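Local coordinates for ADP/ATP-dependent NAD(P)H-hydrate dehydratase (Bacillus subtilis, PDB 3RPZ), which probably uses ATP or ADP to dehydrate the damaged, hydrated forms of NADH and NADPH, restoring the intact nicotinamide cofactors, at residues T32-A37 with E97-I102; A101-P106 with P127-A132; G145-T150 with L182-V187. All blocks are in the same frame, centred on the assembly; numbering follows the deposited sequence.

Contact 1: residues T32-A37 with E97-I102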
loop_
_atom_site.group_PDB
_atom_site.type_symbol
_atom_site.label_atom_id
_atom_site.label_comp_id
_atom_site.label_asym_id
_atom_site.label_seq_id
_atom_site.Cartn_x
_atom_site.Cartn_y
_atom_site.Cartn_z
ATOM N N THR A 32 -7.773 -24.992 -3.607
ATOM C CA THR A 32 -8.324 -23.864 -2.871
ATOM C C THR A 32 -8.140 -24.118 -1.396
ATOM O O THR A 32 -8.582 -25.137 -0.883
ATOM C CB THR A 32 -9.786 -23.657 -3.169
ATOM O OG1 THR A 32 -9.951 -23.480 -4.605
ATOM C CG2 THR A 32 -10.308 -22.418 -2.440
ATOM N N ALA A 33 -7.438 -23.230 -0.716
ATOM C CA ALA A 33 -7.240 -23.268 0.728
ATOM C C ALA A 33 -8.229 -22.368 1.431
ATOM O O ALA A 33 -8.688 -21.398 0.850
ATOM C CB ALA A 33 -5.819 -22.867 1.091
ATOM N N LEU A 34 -8.580 -22.716 2.661
ATOM C CA LEU A 34 -9.372 -21.879 3.540
ATOM C C LEU A 34 -8.547 -21.426 4.715
ATOM O O LEU A 34 -7.944 -22.253 5.399
ATOM C CB LEU A 34 -10.582 -22.642 4.039
ATOM C CG LEU A 34 -11.529 -21.884 4.955
ATOM C CD1 LEU A 34 -12.241 -20.679 4.301
ATOM C CD2 LEU A 34 -12.586 -22.835 5.541
ATOM N N LEU A 35 -8.572 -20.126 4.984
ATOM C CA LEU A 35 -7.914 -19.512 6.129
ATOM C C LEU A 35 -8.978 -18.863 7.015
ATOM O O LEU A 35 -9.678 -17.942 6.573
ATOM C CB LEU A 35 -6.911 -18.432 5.689
ATOM C CG LEU A 35 -6.293 -17.627 6.829
ATOM C CD1 LEU A 35 -5.434 -18.437 7.765
ATOM C CD2 LEU A 35 -5.471 -16.470 6.263
ATOM N N LEU A 36 -9.064 -19.333 8.258
ATOM C CA LEU A 36 -10.006 -18.845 9.260
ATOM C C LEU A 36 -9.191 -18.075 10.282
ATOM O O LEU A 36 -8.501 -18.630 11.107
ATOM C CB LEU A 36 -10.815 -19.996 9.863
ATOM C CG LEU A 36 -11.690 -20.766 8.904
ATOM C CD1 LEU A 36 -12.445 -21.860 9.655
ATOM C CD2 LEU A 36 -12.720 -19.840 8.182
ATOM N N ALA A 37 -9.226 -16.741 10.178
ATOM C CA ALA A 37 -8.265 -15.901 10.914
ATOM C C ALA A 37 -8.763 -14.478 10.969
ATOM O O ALA A 37 -9.553 -14.060 10.119
ATOM C CB ALA A 37 -6.878 -15.925 10.218
ATOM N N GLU A 97 -18.183 -26.680 1.251
ATOM C CA GLU A 97 -17.197 -26.496 0.202
ATOM C C GLU A 97 -16.027 -27.449 0.455
ATOM O O GLU A 97 -15.784 -27.811 1.599
ATOM C CB GLU A 97 -16.746 -25.039 0.209
ATOM C CG GLU A 97 -17.875 -24.073 -0.072
ATOM C CD GLU A 97 -18.180 -24.038 -1.548
ATOM O OE1 GLU A 97 -17.407 -23.366 -2.288
ATOM O OE2 GLU A 97 -19.167 -24.697 -1.965
ATOM N N THR A 98 -15.361 -27.860 -0.622
ATOM C CA THR A 98 -14.174 -28.735 -0.548
ATOM C C THR A 98 -12.947 -27.840 -0.602
ATOM O O THR A 98 -12.799 -26.997 -1.518
ATOM C CB THR A 98 -14.092 -29.761 -1.703
ATOM O OG1 THR A 98 -15.277 -30.558 -1.669
ATOM C CG2 THR A 98 -12.893 -30.714 -1.574
ATOM N N TYR A 99 -12.073 -28.034 0.374
ATOM C CA TYR A 99 -10.809 -27.317 0.407
ATOM C C TYR A 99 -9.638 -28.304 0.371
ATOM O O TYR A 99 -9.730 -29.449 0.884
ATOM C CB TYR A 99 -10.717 -26.439 1.670
ATOM C CG TYR A 99 -11.738 -25.352 1.648
ATOM C CD1 TYR A 99 -11.599 -24.258 0.809
ATOM C CD2 TYR A 99 -12.890 -25.425 2.419
ATOM C CE1 TYR A 99 -12.515 -23.260 0.749
ATOM C CE2 TYR A 99 -13.815 -24.434 2.356
ATOM C CZ TYR A 99 -13.644 -23.366 1.496
ATOM O OH TYR A 99 -14.576 -22.331 1.430
ATOM N N ARG A 100 -8.544 -27.878 -0.230
ATOM C CA ARG A 100 -7.301 -28.639 -0.262
ATOM C C ARG A 100 -6.617 -28.742 1.116
ATOM O O ARG A 100 -5.982 -29.714 1.423
ATOM C CB ARG A 100 -6.381 -28.101 -1.356
ATOM C CG ARG A 100 -5.026 -28.753 -1.444
ATOM C CD ARG A 100 -4.958 -29.991 -2.269
ATOM N NE ARG A 100 -5.591 -29.963 -3.574
ATOM C CZ ARG A 100 -4.975 -29.746 -4.727
ATOM N NH1 ARG A 100 -5.669 -29.809 -5.834
ATOM N NH2 ARG A 100 -3.699 -29.437 -4.790
ATOM N N ALA A 101 -6.753 -27.686 1.901
ATOM C CA ALA A 101 -6.152 -27.566 3.228
ATOM C C ALA A 101 -6.861 -26.418 3.931
ATOM O O ALA A 101 -7.352 -25.486 3.249
ATOM C CB ALA A 101 -4.639 -27.301 3.152
ATOM N N ILE A 102 -6.887 -26.415 5.247
ATOM C CA ILE A 102 -7.567 -25.394 6.057
ATOM C C ILE A 102 -6.637 -24.993 7.197
ATOM O O ILE A 102 -6.046 -25.885 7.833
ATOM C CB ILE A 102 -8.891 -25.923 6.637
ATOM C CG1 ILE A 102 -9.799 -26.395 5.506
ATOM C CG2 ILE A 102 -9.558 -24.870 7.550
ATOM C CD1 ILE A 102 -11.086 -27.094 5.980
#

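Contact 2: residues A101-P106 with P127-A132. With NPW (beta-6-hydroxy-1,4,5,6-tetrahydronicotinamide adenine dinucleotide phosphate), chain D.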
loop_
_atom_site.group_PDB
_atom_site.type_symbol
_atom_site.label_atom_id
_atom_site.label_comp_id
_atom_site.label_asym_id
_atom_site.label_seq_id
_atom_site.Cartn_x
_atom_site.Cartn_y
_atom_site.Cartn_z
ATOM N N ALA A 101 -6.753 -27.686 1.901
ATOM C CA ALA A 101 -6.152 -27.566 3.228
ATOM C C ALA A 101 -6.861 -26.418 3.931
ATOM O O ALA A 101 -7.352 -25.486 3.249
ATOM C CB ALA A 101 -4.639 -27.301 3.152
ATOM N N ILE A 102 -6.887 -26.415 5.247
ATOM C CA ILE A 102 -7.567 -25.394 6.057
ATOM C C ILE A 102 -6.637 -24.993 7.197
ATOM O O ILE A 102 -6.046 -25.885 7.833
ATOM C CB ILE A 102 -8.891 -25.923 6.637
ATOM C CG1 ILE A 102 -9.799 -26.395 5.506
ATOM C CG2 ILE A 102 -9.558 -24.870 7.550
ATOM C CD1 ILE A 102 -11.086 -27.094 5.980
ATOM N N ALA A 103 -6.541 -23.709 7.504
ATOM C CA ALA A 103 -5.902 -23.231 8.716
ATOM C C ALA A 103 -6.875 -22.409 9.509
ATOM O O ALA A 103 -7.635 -21.629 8.950
ATOM C CB ALA A 103 -4.664 -22.391 8.394
ATOM N N ILE A 104 -6.805 -22.543 10.834
ATOM C CA ILE A 104 -7.656 -21.779 11.744
ATOM C C ILE A 104 -6.834 -21.274 12.926
ATOM O O ILE A 104 -5.976 -21.986 13.431
ATOM C CB ILE A 104 -8.888 -22.597 12.243
ATOM C CG1 ILE A 104 -9.789 -21.773 13.161
ATOM C CG2 ILE A 104 -8.520 -23.835 12.858
ATOM C CD1 ILE A 104 -11.296 -22.218 13.320
ATOM N N GLY A 105 -7.042 -20.019 13.327
ATOM C CA GLY A 105 -6.581 -19.536 14.616
ATOM C C GLY A 105 -5.901 -18.190 14.708
ATOM O O GLY A 105 -6.035 -17.547 15.736
ATOM N N PRO A 106 -5.046 -17.828 13.714
ATOM C CA PRO A 106 -4.326 -16.556 13.879
ATOM C C PRO A 106 -5.241 -15.379 14.106
ATOM O O PRO A 106 -6.171 -15.190 13.346
ATOM C CB PRO A 106 -3.473 -16.467 12.627
ATOM C CG PRO A 106 -3.290 -17.891 12.167
ATOM C CD PRO A 106 -4.615 -18.547 12.508
ATOM N N PRO A 127 -5.794 -31.853 5.206
ATOM C CA PRO A 127 -4.932 -31.379 6.295
ATOM C C PRO A 127 -5.530 -30.113 6.913
ATOM O O PRO A 127 -6.082 -29.242 6.200
ATOM C CB PRO A 127 -3.639 -31.045 5.622
ATOM C CG PRO A 127 -3.689 -31.709 4.300
ATOM C CD PRO A 127 -5.100 -31.845 3.910
ATOM N N VAL A 128 -5.356 -29.997 8.211
ATOM C CA VAL A 128 -5.855 -28.857 8.997
ATOM C C VAL A 128 -4.737 -28.379 9.889
ATOM O O VAL A 128 -4.094 -29.199 10.577
ATOM C CB VAL A 128 -7.090 -29.240 9.811
ATOM C CG1 VAL A 128 -7.491 -28.099 10.799
ATOM C CG2 VAL A 128 -8.256 -29.583 8.873
ATOM N N ILE A 129 -4.491 -27.079 9.900
ATOM C CA ILE A 129 -3.552 -26.437 10.802
ATOM C C ILE A 129 -4.304 -25.662 11.858
ATOM O O ILE A 129 -5.254 -24.924 11.558
ATOM C CB ILE A 129 -2.692 -25.388 10.056
ATOM C CG1 ILE A 129 -1.940 -26.022 8.880
ATOM C CG2 ILE A 129 -1.764 -24.638 10.992
ATOM C CD1 ILE A 129 -1.629 -24.978 7.750
ATOM N N LEU A 130 -3.934 -25.879 13.108
ATOM C CA LEU A 130 -4.476 -25.144 14.246
ATOM C C LEU A 130 -3.356 -24.333 14.857
ATOM O O LEU A 130 -2.282 -24.859 15.179
ATOM C CB LEU A 130 -5.081 -26.043 15.328
ATOM C CG LEU A 130 -6.103 -27.057 14.836
ATOM C CD1 LEU A 130 -6.653 -27.862 16.030
ATOM C CD2 LEU A 130 -7.216 -26.466 14.030
ATOM N N ASP A 131 -3.603 -23.043 15.046
ATOM C CA ASP A 131 -2.642 -22.105 15.587
ATOM C C ASP A 131 -3.322 -21.165 16.555
ATOM O O ASP A 131 -4.535 -20.972 16.477
ATOM C CB ASP A 131 -1.998 -21.273 14.442
ATOM C CG ASP A 131 -0.876 -20.394 14.877
ATOM O OD1 ASP A 131 -0.167 -20.728 15.842
ATOM O OD2 ASP A 131 -0.732 -19.319 14.240
ATOM N N ALA A 132 -2.539 -20.548 17.410
ATOM C CA ALA A 132 -2.987 -19.316 18.111
ATOM C C ALA A 132 -4.303 -19.529 18.872
ATOM O O ALA A 132 -4.341 -20.374 19.747
ATOM C CB ALA A 132 -3.026 -18.138 17.097
HETATM P P NPW D . 6.935 -14.533 28.348
HETATM O O1 NPW D . 5.763 -13.856 29.023
HETATM O O2 NPW D . 7.656 -13.762 27.290
HETATM O O3 NPW D . 7.928 -15.190 29.323
HETATM P PA NPW D . 0.245 -15.277 23.949
HETATM P PB NPW D . 0.601 -14.189 21.274
HETATM C C1A NPW D . 5.210 -17.170 26.036
HETATM C C1B NPW D . -2.350 -12.936 17.824
HETATM N N1C NPW D . -1.408 -12.055 17.175
HETATM N N1D NPW D . 9.840 -19.068 25.010
HETATM C C2A NPW D . 5.352 -15.763 26.616
HETATM O O2A NPW D . 6.324 -15.851 27.638
HETATM C C2B NPW D . -2.025 -14.429 17.699
HETATM O O2B NPW D . -2.319 -14.942 16.424
HETATM C C2C NPW D . -1.743 -11.108 16.340
HETATM C C2D NPW D . 9.231 -18.853 26.185
HETATM C C3A NPW D . 3.951 -15.477 27.128
HETATM O O3A NPW D . 3.688 -16.089 28.408
HETATM C C3B NPW D . -2.956 -14.953 18.811
HETATM O O3B NPW D . -4.272 -15.069 18.253
HETATM C C3C NPW D . -1.095 -10.141 15.757
HETATM N N3D NPW D . 8.007 -18.346 26.411
HETATM C C4B NPW D . -2.908 -13.818 19.844
HETATM O O4B NPW D . -2.327 -12.642 19.208
HETATM C C4C NPW D . 0.376 -10.018 16.140
HETATM C C4D NPW D . 7.380 -18.082 25.257
HETATM O O4D NPW D . 3.884 -17.190 25.502
HETATM C C4E NPW D . 3.107 -16.163 26.071
HETATM C C5A NPW D . 7.939 -18.238 23.959
HETATM C C5B NPW D . -2.061 -14.156 21.074
HETATM O O5B NPW D . -0.804 -14.711 20.680
HETATM C C5C NPW D . 0.604 -10.686 17.484
HETATM C C5E NPW D . 2.708 -15.220 24.935
HETATM O O5E NPW D . 1.707 -15.862 24.154
HETATM C C6C NPW D . 0.049 -12.138 17.499
HETATM O O6C NPW D . 0.700 -12.999 16.570
HETATM C C6D NPW D . 9.262 -18.773 23.824
HETATM N N6D NPW D . 9.909 -18.993 22.691
HETATM N N7A NPW D . 7.095 -17.822 22.948
HETATM C C7C NPW D . -1.657 -9.283 14.755
HETATM N N7C NPW D . -0.885 -8.361 14.201
HETATM O O7C NPW D . -2.875 -9.378 14.453
HETATM C C8A NPW D . 5.975 -17.378 23.639
HETATM N N9A NPW D . 6.193 -17.566 25.032
HETATM O OA1 NPW D . -0.265 -14.604 25.154
HETATM O OA2 NPW D . -0.398 -16.461 23.424
HETATM O OA3 NPW D . 0.411 -14.107 22.858
HETATM O OB1 NPW D . 1.582 -15.187 20.848
HETATM O OB2 NPW D . 0.829 -12.759 20.898
#

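Contact 3: residues G145-T150 with L182-V187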
loop_
_atom_site.group_PDB
_atom_site.type_symbol
_atom_site.label_atom_id
_atom_site.label_comp_id
_atom_site.label_asym_id
_atom_site.label_seq_id
_atom_site.Cartn_x
_atom_site.Cartn_y
_atom_site.Cartn_z
ATOM N N GLY A 145 -6.803 -36.970 7.238
ATOM C CA GLY A 145 -5.877 -35.891 7.000
ATOM C C GLY A 145 -5.125 -35.510 8.262
ATOM O O GLY A 145 -5.635 -35.679 9.371
ATOM N N PRO A 146 -3.886 -35.050 8.102
ATOM C CA PRO A 146 -3.118 -34.683 9.284
ATOM C C PRO A 146 -3.696 -33.444 9.976
ATOM O O PRO A 146 -4.318 -32.593 9.306
ATOM C CB PRO A 146 -1.719 -34.372 8.740
ATOM C CG PRO A 146 -1.934 -34.202 7.248
ATOM C CD PRO A 146 -3.080 -34.960 6.858
ATOM N N VAL A 147 -3.484 -33.368 11.280
ATOM C CA VAL A 147 -3.767 -32.198 12.074
ATOM C C VAL A 147 -2.415 -31.652 12.487
ATOM O O VAL A 147 -1.599 -32.402 13.057
ATOM C CB VAL A 147 -4.637 -32.513 13.262
ATOM C CG1 VAL A 147 -4.800 -31.315 14.187
ATOM C CG2 VAL A 147 -6.011 -33.084 12.791
ATOM N N ILE A 148 -2.159 -30.382 12.221
ATOM C CA ILE A 148 -0.865 -29.758 12.460
ATOM C C ILE A 148 -1.042 -28.620 13.432
ATOM O O ILE A 148 -1.728 -27.628 13.136
ATOM C CB ILE A 148 -0.260 -29.250 11.120
ATOM C CG1 ILE A 148 -0.060 -30.402 10.115
ATOM C CG2 ILE A 148 1.049 -28.417 11.342
ATOM C CD1 ILE A 148 -0.266 -29.932 8.655
ATOM N N LEU A 149 -0.488 -28.768 14.652
ATOM C CA LEU A 149 -0.545 -27.756 15.677
ATOM C C LEU A 149 0.721 -26.956 15.653
ATOM O O LEU A 149 1.806 -27.531 15.583
ATOM C CB LEU A 149 -0.702 -28.438 17.052
ATOM C CG LEU A 149 -1.807 -29.510 17.160
ATOM C CD1 LEU A 149 -1.865 -29.996 18.613
ATOM C CD2 LEU A 149 -3.176 -28.959 16.718
ATOM N N THR A 150 0.638 -25.625 15.775
ATOM C CA THR A 150 1.813 -24.773 15.688
ATOM C C THR A 150 2.055 -23.879 16.917
ATOM O O THR A 150 2.156 -22.676 16.807
ATOM C CB THR A 150 1.808 -23.948 14.392
ATOM O OG1 THR A 150 0.722 -22.991 14.427
ATOM C CG2 THR A 150 1.669 -24.804 13.139
ATOM N N LEU A 182 -1.307 -37.113 21.235
ATOM C CA LEU A 182 -2.430 -36.454 20.575
ATOM C C LEU A 182 -2.694 -36.989 19.172
ATOM O O LEU A 182 -3.782 -36.804 18.628
ATOM C CB LEU A 182 -2.216 -34.944 20.510
ATOM C CG LEU A 182 -1.996 -34.198 21.810
ATOM C CD1 LEU A 182 -1.664 -32.726 21.586
ATOM C CD2 LEU A 182 -3.241 -34.292 22.655
ATOM N N GLN A 183 -1.705 -37.652 18.590
ATOM C CA GLN A 183 -1.700 -38.070 17.192
ATOM C C GLN A 183 -1.917 -36.872 16.252
ATOM O O GLN A 183 -2.703 -36.932 15.320
ATOM C CB GLN A 183 -2.643 -39.246 16.944
ATOM C CG GLN A 183 -2.068 -40.545 17.510
ATOM C CD GLN A 183 -0.790 -40.953 16.761
ATOM O OE1 GLN A 183 -0.902 -41.272 15.563
ATOM N NE2 GLN A 183 0.376 -40.859 17.407
ATOM N N THR A 184 -1.163 -35.830 16.533
ATOM C CA THR A 184 -1.086 -34.658 15.672
ATOM C C THR A 184 0.363 -34.352 15.373
ATOM O O THR A 184 1.287 -34.750 16.105
ATOM C CB THR A 184 -1.679 -33.419 16.350
ATOM O OG1 THR A 184 -0.912 -33.073 17.499
ATOM C CG2 THR A 184 -3.081 -33.623 16.780
ATOM N N VAL A 185 0.605 -33.622 14.287
ATOM C CA VAL A 185 1.895 -32.993 14.065
ATOM C C VAL A 185 2.010 -31.873 15.104
ATOM O O VAL A 185 1.020 -31.146 15.335
ATOM C CB VAL A 185 2.034 -32.429 12.641
ATOM C CG1 VAL A 185 3.447 -31.823 12.417
ATOM C CG2 VAL A 185 1.735 -33.538 11.610
ATOM N N ILE A 186 3.198 -31.654 15.672
ATOM C CA ILE A 186 3.445 -30.481 16.518
ATOM C C ILE A 186 4.661 -29.773 16.007
ATOM O O ILE A 186 5.755 -30.361 15.981
ATOM C CB ILE A 186 3.602 -30.818 18.021
ATOM C CG1 ILE A 186 2.340 -31.475 18.540
ATOM C CG2 ILE A 186 3.863 -29.508 18.832
ATOM C CD1 ILE A 186 2.361 -31.837 19.999
ATOM N N VAL A 187 4.491 -28.510 15.608
ATOM C CA VAL A 187 5.545 -27.592 15.248
ATOM C C VAL A 187 5.740 -26.730 16.479
ATOM O O VAL A 187 4.983 -25.805 16.716
ATOM C CB VAL A 187 5.201 -26.737 14.024
ATOM C CG1 VAL A 187 6.333 -25.781 13.712
ATOM C CG2 VAL A 187 4.870 -27.622 12.825
HETATM O O HOH W 1 -2.715 -36.005 12.616
#

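Contact 1: residues T32-A37 with E97-I102
Thr32 O takes a 2.8 Å hydrogen bond from the backbone N of Arg100, the donor tilted from the carbonyl plane, and a C-H...O contact from the neighbouring CA of Tyr99. The same oxygen also lies at the edge of the Tyr99 ring, in its plane, 3.6 Å from CD1. Two residues on, Leu34 N donates to Ala101 O at 3.1 Å, this time within the carbonyl plane, and the parallel pairing of Leu34 with Ile102 begins. There Ile102 CA sits 3.2 Å from Leu34 O.

The side-chain contact is carried by Leu34 and Tyr99. CB of Leu34 stands almost over the centre of the phenol ring, 3.7 Å from the centroid and 8° off the ring normal, a clear CH-pi contact. With CG of Leu34 anti to its own N (chi1 -179°), the isobutyl group spreads over the same face: CD2 approaches CE2, while CD1 reaches toward CZ and OH. Thr32 brings its methyl CG2 obliquely to CD1 and CE1 of the ring, 4.0 Å from CD1. The same CB of Leu34 also meets CG1 of Ile102, and both leucine and isoleucine pack on Leu95.

Strand 32-36 is thus joined to the entry of strand 101-104 inside the central sheet, with strand 60-65 along the other edge of 32-36 and Leu226 of helix 217-231 packed on Ala33 and Ala101. The guanidinium of Arg100 turns away from Thr32 and is bonded through NH2 to Thr29 O. Polar and apolar work are divided here: main-chain bonds fix the register, and the phenol, with a carbonyl oxygen at its edge and leucine carbons over one face, is probably restrained in its rotation.

Contact 2: residues A101-P106 with P127-A132
A right-handed beta-alpha-beta unit, of strand 101-104, helix 112-121 and strand 128-130, brings these segments side by side as parallel neighbours, and their C-terminal ends open into the pocket of the hydrated NADPH. The strand axes differ by only 11°. Four main-chain bonds alternate in direction: Ile102 N to Pro127 O, Ile129 N to Ile102 O at 2.8 Å, Ile104 N to Ile129 O at 2.9 Å, and Asp131 N to Ile104 O. C-H...O contacts accompany them, such as Val128 CA to Ile102 O at 3.2 Å.

On one face, CB of Ala103 rests 4.0 Å from CB of Ile129. The ethyl arm of Ile129, its CG1 anti to the carbonyl carbon (chi1 -57°), runs out extended along the face, and CD1 also touches this methyl, while helix 217-231 packs on the isoleucine through Ile225. On the other face Ile102, Ile104, Val128 and Leu130 turn to helix 112-121, where Val121 meets Ile102 and Val128.

Beyond the strands the two segments stay close. Gly105 has a positive phi of 135°, and a side chain here would run into Asp131 O, which lies 3.1 Å from Gly105 CA. CB of Ala132 sits 3.4 Å from Gly105 O and 3.3 Å from O2B, a hydroxyl of the ribose on the nicotinamide side, with Pro106 CA nearby. The side chains of Pro106 and Asp131 cross at about a right angle, CG against OD2, and OD2 is bonded to Thr222 OG1.

The magnesium ion lies about 4 Å from the Asp131 side chain. The lack of a CB at Gly105 lets the two strand ends close on each other, and Pro106 CA and the Ala132 methyl bring this edge of the pocket against the ribose hydroxyl.

Contact 3: residues G145-T150 with L182-V187
CG of Leu149 lies anti to the carbonyl carbon (chi1 -49°) and chi2 is extended, which carries CD1 against Thr184 and on to Leu182; Thr184, its OG1 between backbone N and carbonyl carbon (chi1 64°), sets that hydroxyl beside the leucine while making a weak hydrogen bond to Val185 O. Leu149 is in strand 147-149 and Thr184 just precedes strand 185-188, its parallel neighbour in the central sheet; helices including 171-182 link the strands. The Leu149 side chain crosses those of Thr184 and Leu182 at about right angles, CD1 coming within 3.4 Å of Thr184 OG1 and 4.0 Å of Leu182 CD1. An alanine for Leu149 would take away the delta carbons and would probably open a gap beside Thr184 OG1, leaving Leu182 CD1 without its partner.

Across the strands Val185 N donates to Val147 O at 2.8 Å, Leu149 N to Val185 O, and Val187 N to Leu149 O at 2.9 Å, the last nearly straight at 176°. On the face shared with helix 235-256, Ile148 lies alongside Val185, CG1 of the isoleucine 3.9 Å from the valine CB, and its CG2 reaches Val187 CG2; Val239 of that helix packs on Ile148 and Val187. Thr150 runs beside Val187, its methyl CG2 facing the valine CB.

At the start of the strands helix 171-182 ends in a Schellman motif with Gln183 at the C-prime position, its phi positive. Here the two segments are bridged by a water that accepts from Val147 N at 3.1 Å and donates to Gln183 O at 2.9 Å.

The three contacts lie along one sheet in the strand order 32-36, 101-104, 128-130, 147-149, 185-188. Contacts 1 and 2 share Ala101 and Ile102 and are centred about 9 Å apart; Leu36 N to Ala103 O, 2.8 Å, is a probable hydrogen bond between them. Contact 3 follows contact 2 about 10 Å away between centres, with Leu130 N and Ile148 O 2.8 Å apart, whereas contacts 1 and 3 are about 17 Å apart centre to centre and do not touch. Contact 2 supplies Gly105, Pro106 and Ala132 to the hydrated NADPH pocket, which other residues complete. The Thr150 side chain of contact 3 is about 6 Å from the magnesium ion, near Asp131.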